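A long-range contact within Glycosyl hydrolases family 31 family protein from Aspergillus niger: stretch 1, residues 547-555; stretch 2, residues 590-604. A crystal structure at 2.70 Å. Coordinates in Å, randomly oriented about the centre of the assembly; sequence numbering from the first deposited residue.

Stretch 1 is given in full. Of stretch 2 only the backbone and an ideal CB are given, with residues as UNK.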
# COMPACT_ATOMS: atom_id res chain seq x y z
N TRP A 547 -48.10 -14.05 -9.73
CA TRP A 547 -47.53 -12.72 -9.54
C TRP A 547 -46.72 -12.28 -10.76
O TRP A 547 -46.75 -11.11 -11.14
CB TRP A 547 -46.66 -12.70 -8.29
CG TRP A 547 -45.92 -11.41 -8.10
CD1 TRP A 547 -46.42 -10.15 -8.26
CD2 TRP A 547 -44.55 -11.25 -7.71
NE1 TRP A 547 -45.45 -9.22 -8.00
CE2 TRP A 547 -44.29 -9.87 -7.66
CE3 TRP A 547 -43.52 -12.14 -7.40
CZ2 TRP A 547 -43.05 -9.36 -7.31
CZ3 TRP A 547 -42.29 -11.63 -7.05
CH2 TRP A 547 -42.06 -10.25 -7.01
N THR A 548 -45.99 -13.22 -11.38
CA THR A 548 -45.16 -12.86 -12.53
C THR A 548 -45.99 -12.36 -13.71
O THR A 548 -45.44 -11.72 -14.60
CB THR A 548 -44.32 -14.06 -12.96
OG1 THR A 548 -45.18 -15.09 -13.48
CG2 THR A 548 -43.54 -14.61 -11.77
N THR A 549 -47.30 -12.65 -13.73
CA THR A 549 -48.16 -12.07 -14.75
C THR A 549 -48.18 -10.55 -14.67
O THR A 549 -48.27 -9.88 -15.70
CB THR A 549 -49.58 -12.62 -14.61
OG1 THR A 549 -49.54 -14.04 -14.39
CG2 THR A 549 -50.40 -12.33 -15.86
N PHE A 550 -48.08 -10.00 -13.46
CA PHE A 550 -48.12 -8.56 -13.27
C PHE A 550 -46.74 -8.03 -12.91
O PHE A 550 -46.58 -7.29 -11.93
CB PHE A 550 -49.16 -8.21 -12.20
CG PHE A 550 -50.53 -8.76 -12.50
CD1 PHE A 550 -51.43 -8.02 -13.26
CD2 PHE A 550 -50.91 -10.01 -12.04
CE1 PHE A 550 -52.68 -8.52 -13.54
CE2 PHE A 550 -52.16 -10.51 -12.32
CZ PHE A 550 -53.05 -9.77 -13.07
N LEU A 551 -45.75 -8.40 -13.70
CA LEU A 551 -44.37 -7.93 -13.60
C LEU A 551 -43.92 -7.49 -14.98
O LEU A 551 -44.53 -7.86 -15.99
CB LEU A 551 -43.44 -9.03 -13.07
CG LEU A 551 -43.51 -9.33 -11.58
CD1 LEU A 551 -42.61 -10.49 -11.22
CD2 LEU A 551 -43.13 -8.09 -10.78
N PRO A 552 -42.87 -6.66 -15.06
CA PRO A 552 -42.42 -6.18 -16.37
C PRO A 552 -42.15 -7.29 -17.37
O PRO A 552 -42.40 -7.12 -18.57
CB PRO A 552 -41.14 -5.40 -16.03
CG PRO A 552 -41.40 -4.89 -14.66
CD PRO A 552 -42.15 -5.99 -13.95
N PHE A 553 -41.67 -8.44 -16.90
CA PHE A 553 -41.48 -9.61 -17.76
C PHE A 553 -41.92 -10.85 -16.99
O PHE A 553 -41.53 -11.04 -15.84
CB PHE A 553 -40.03 -9.75 -18.21
CG PHE A 553 -39.59 -8.67 -19.16
CD1 PHE A 553 -39.79 -8.81 -20.53
CD2 PHE A 553 -38.98 -7.52 -18.69
CE1 PHE A 553 -39.39 -7.81 -21.41
CE2 PHE A 553 -38.58 -6.52 -19.57
CZ PHE A 553 -38.78 -6.67 -20.92
N MET A 554 -42.74 -11.67 -17.64
CA MET A 554 -43.25 -12.90 -17.04
C MET A 554 -42.35 -14.06 -17.48
O MET A 554 -42.36 -14.44 -18.66
CB MET A 554 -44.70 -13.15 -17.44
CG MET A 554 -45.35 -14.31 -16.71
SD MET A 554 -46.89 -14.84 -17.47
CE MET A 554 -47.38 -16.16 -16.37
N ARG A 555 -41.58 -14.60 -16.55
CA ARG A 555 -40.65 -15.68 -16.85
C ARG A 555 -40.60 -16.65 -15.68
O ARG A 555 -40.51 -16.22 -14.52
CB ARG A 555 -39.24 -15.15 -17.16
CG ARG A 555 -38.13 -16.17 -16.97
CD ARG A 555 -36.77 -15.60 -17.35
NE ARG A 555 -35.67 -16.35 -16.76
CZ ARG A 555 -35.18 -16.13 -15.55
NH1 ARG A 555 -35.70 -15.17 -14.80
NH2 ARG A 555 -34.17 -16.86 -15.08
N UNK A 590 -52.60 -17.01 -20.49
CA UNK A 590 -53.51 -16.32 -21.40
C UNK A 590 -53.78 -14.89 -20.94
O UNK A 590 -53.85 -13.97 -21.77
CB UNK A 590 -54.83 -17.09 -21.52
N UNK A 591 -53.93 -14.68 -19.63
CA UNK A 591 -54.14 -13.33 -19.11
C UNK A 591 -52.95 -12.44 -19.44
O UNK A 591 -53.11 -11.24 -19.72
CB UNK A 591 -54.37 -13.36 -17.60
N UNK A 592 -51.73 -13.00 -19.39
CA UNK A 592 -50.54 -12.23 -19.74
C UNK A 592 -50.62 -11.70 -21.16
O UNK A 592 -50.34 -10.53 -21.42
CB UNK A 592 -49.28 -13.09 -19.57
N UNK A 593 -51.02 -12.56 -22.11
CA UNK A 593 -51.17 -12.12 -23.49
C UNK A 593 -52.35 -11.17 -23.64
O UNK A 593 -52.35 -10.31 -24.53
CB UNK A 593 -51.34 -13.33 -24.42
N UNK A 594 -53.37 -11.29 -22.78
CA UNK A 594 -54.50 -10.38 -22.84
C UNK A 594 -54.11 -8.98 -22.39
O UNK A 594 -54.73 -7.99 -22.81
CB UNK A 594 -55.65 -10.91 -21.98
N UNK A 595 -53.09 -8.87 -21.54
CA UNK A 595 -52.58 -7.58 -21.08
C UNK A 595 -51.54 -6.99 -22.02
O UNK A 595 -50.82 -6.06 -21.63
CB UNK A 595 -51.98 -7.73 -19.68
N UNK A 596 -51.44 -7.51 -23.25
CA UNK A 596 -50.38 -7.08 -24.15
C UNK A 596 -50.46 -5.60 -24.51
O UNK A 596 -49.43 -4.92 -24.55
CB UNK A 596 -50.42 -7.92 -25.43
N UNK A 597 -51.66 -5.10 -24.77
CA UNK A 597 -51.82 -3.68 -25.08
C UNK A 597 -51.44 -2.82 -23.89
O UNK A 597 -50.78 -1.78 -24.04
CB UNK A 597 -53.26 -3.38 -25.51
N UNK A 598 -51.84 -3.23 -22.69
CA UNK A 598 -51.47 -2.50 -21.48
C UNK A 598 -49.97 -2.55 -21.25
O UNK A 598 -49.36 -1.54 -20.87
CB UNK A 598 -52.21 -3.07 -20.26
N UNK A 599 -49.35 -3.71 -21.47
CA UNK A 599 -47.91 -3.84 -21.27
C UNK A 599 -47.14 -2.99 -22.27
O UNK A 599 -46.24 -2.23 -21.88
CB UNK A 599 -47.48 -5.30 -21.39
N UNK A 600 -47.47 -3.10 -23.55
CA UNK A 600 -46.74 -2.34 -24.56
C UNK A 600 -46.94 -0.84 -24.38
O UNK A 600 -46.06 -0.04 -24.72
CB UNK A 600 -47.18 -2.76 -25.96
N UNK A 601 -48.08 -0.43 -23.80
CA UNK A 601 -48.33 0.99 -23.57
C UNK A 601 -47.50 1.52 -22.40
O UNK A 601 -46.94 2.62 -22.49
CB UNK A 601 -49.82 1.23 -23.31
N UNK A 602 -47.42 0.77 -21.30
CA UNK A 602 -46.66 1.25 -20.15
C UNK A 602 -45.16 1.11 -20.39
O UNK A 602 -44.37 1.87 -19.83
CB UNK A 602 -47.07 0.49 -18.89
N UNK A 603 -44.75 0.13 -21.20
CA UNK A 603 -43.34 0.05 -21.59
C UNK A 603 -42.95 1.22 -22.49
O UNK A 603 -41.78 1.63 -22.49
CB UNK A 603 -43.06 -1.27 -22.30
N UNK A 604 -43.91 1.75 -23.24
CA UNK A 604 -43.62 2.89 -24.11
C UNK A 604 -43.44 4.17 -23.31
O UNK A 604 -42.57 4.99 -23.63
CB UNK A 604 -44.74 3.07 -25.14

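Stretch 2 is helical on both sides of a break at position 595.

Position 591 points toward stretch 1. Its ideal CB lies 4.5 Å from Thr549 CG2, and the Phe550 ring lies beyond. An apolar side chain of medium size would suit: Leu, Ile or Met. It is Leu591, whose CD2 lies 3.7 Å from Phe550 CZ.

Position 592 also points toward stretch 1. Its ideal CB is 3.6 Å from Met554 SD and 4.0 Å from Thr549 CG2. Further out, the carbonyls of Thr549, Leu551 and Pro552 gather without a partner from stretch 1. A long side chain carrying donors would suit, Arg or Lys; several acceptors favour Arg. It is Arg592, with chi1 t and chi2 p. Arg592 NH1 donates to Thr549 O (2.9 Å) and to Leu551 O (2.8 Å), and Arg592 NH2 donates to Pro552 O (3.1 Å). All three oxygens lie at the guanidinium edge, near its plane, where the N-H bonds point. Met554 N lies over one face. A water accepts from Met554 N and, weakly, from Arg592 NH2, each at 2.9 Å.

Position 595 leaves helical phi/psi and is the N-cap of the next helix. Ser, Thr, Asp or Asn could be expected from that alone. Its CB points toward stretch 1, however, where the Phe550 ring offers an apolar surface, so Leu or Met also fits. It is Leu595, with CD1 3.9 Å from Phe550 CE1.

At position 596 an ideal CB would be crowded by the O of position 593, at 3.2 Å, which favours glycine. It is Gly596.

Position 599 points toward stretch 1 across a gap, so a sizeable apolar residue would suit. It is Leu599; its CD2 comes only to 4.4 Å from Leu551 O.

Position 602 points toward stretch 1, but nothing is near its CB, so stretch 1 sets little limit and many residues would do. It is Ile602, which makes no contact.

Position 603 points toward Pro552 and Phe553 from a distance. A large apolar side chain is needed, such as Phe or Met. It is Phe603. Its edge meets the face of Phe553, centroids 5.2 Å apart and planes at 64°. Phe603 CZ also lies 3.8 Å from Pro552 CB.

Positions 590, 593, 594, 597, 598, 600, 601 and 604 have nothing of stretch 1 near the CB, so stretch 1 leaves the choice open. They are His590, Tyr593, Gln594, Ala597, Tyr598, Lys600, Ser601 and Asn604.

Stretch 2, residues 590-604: HLRYQLGAYLKSIFN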
# COMPACT_ATOMS: atom_id res chain seq x y z
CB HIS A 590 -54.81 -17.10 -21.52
CG HIS A 590 -54.74 -18.26 -22.47
ND1 HIS A 590 -54.82 -19.57 -22.04
CD2 HIS A 590 -54.59 -18.31 -23.81
CE1 HIS A 590 -54.73 -20.37 -23.09
NE2 HIS A 590 -54.59 -19.63 -24.17
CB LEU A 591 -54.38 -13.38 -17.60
CG LEU A 591 -54.48 -12.03 -16.89
CD1 LEU A 591 -55.64 -11.21 -17.45
CD2 LEU A 591 -54.63 -12.22 -15.39
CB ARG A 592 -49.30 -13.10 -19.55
CG ARG A 592 -48.00 -12.45 -19.99
CD ARG A 592 -47.58 -11.34 -19.04
NE ARG A 592 -46.36 -10.67 -19.49
CZ ARG A 592 -45.73 -9.73 -18.79
NH1 ARG A 592 -46.21 -9.34 -17.62
NH2 ARG A 592 -44.62 -9.18 -19.27
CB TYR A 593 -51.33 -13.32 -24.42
CG TYR A 593 -50.06 -14.11 -24.60
CD1 TYR A 593 -49.04 -13.65 -25.42
CD2 TYR A 593 -49.88 -15.33 -23.96
CE1 TYR A 593 -47.88 -14.37 -25.59
CE2 TYR A 593 -48.72 -16.06 -24.12
CZ TYR A 593 -47.72 -15.57 -24.93
OH TYR A 593 -46.56 -16.29 -25.10
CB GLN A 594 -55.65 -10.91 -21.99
CG GLN A 594 -56.98 -10.20 -22.22
CD GLN A 594 -58.10 -10.78 -21.37
OE1 GLN A 594 -57.91 -11.76 -20.65
NE2 GLN A 594 -59.28 -10.17 -21.46
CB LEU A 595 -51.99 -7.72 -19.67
CG LEU A 595 -52.98 -8.00 -18.53
CD1 LEU A 595 -52.28 -8.71 -17.38
CD2 LEU A 595 -53.63 -6.71 -18.06
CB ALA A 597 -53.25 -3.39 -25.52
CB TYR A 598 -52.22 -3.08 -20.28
CG TYR A 598 -52.07 -2.31 -18.99
CD1 TYR A 598 -52.71 -1.09 -18.81
CD2 TYR A 598 -51.31 -2.81 -17.95
CE1 TYR A 598 -52.59 -0.39 -17.63
CE2 TYR A 598 -51.18 -2.12 -16.76
CZ TYR A 598 -51.82 -0.91 -16.61
OH TYR A 598 -51.69 -0.22 -15.43
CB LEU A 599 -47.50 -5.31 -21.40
CG LEU A 599 -47.88 -6.22 -20.24
CD1 LEU A 599 -47.75 -7.68 -20.64
CD2 LEU A 599 -47.02 -5.91 -19.02
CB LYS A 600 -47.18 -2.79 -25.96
CG LYS A 600 -46.65 -1.93 -27.10
CD LYS A 600 -47.33 -2.28 -28.42
CE LYS A 600 -46.43 -1.94 -29.60
NZ LYS A 600 -46.81 -2.69 -30.83
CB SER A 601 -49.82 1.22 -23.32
OG SER A 601 -50.10 2.60 -23.24
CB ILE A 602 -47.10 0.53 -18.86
CG1 ILE A 602 -46.79 -0.97 -18.93
CG2 ILE A 602 -48.58 0.76 -18.61
CD1 ILE A 602 -47.14 -1.72 -17.66
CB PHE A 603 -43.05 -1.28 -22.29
CG PHE A 603 -42.53 -2.35 -21.37
CD1 PHE A 603 -41.18 -2.45 -21.11
CD2 PHE A 603 -43.39 -3.25 -20.78
CE1 PHE A 603 -40.69 -3.44 -20.27
CE2 PHE A 603 -42.91 -4.24 -19.94
CZ PHE A 603 -41.56 -4.33 -19.69
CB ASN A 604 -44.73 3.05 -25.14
CG ASN A 604 -44.50 4.22 -26.07
OD1 ASN A 604 -45.00 5.32 -25.84
ND2 ASN A 604 -43.73 4.00 -27.14
O HOH W 1 -42.94 -11.20 -20.50
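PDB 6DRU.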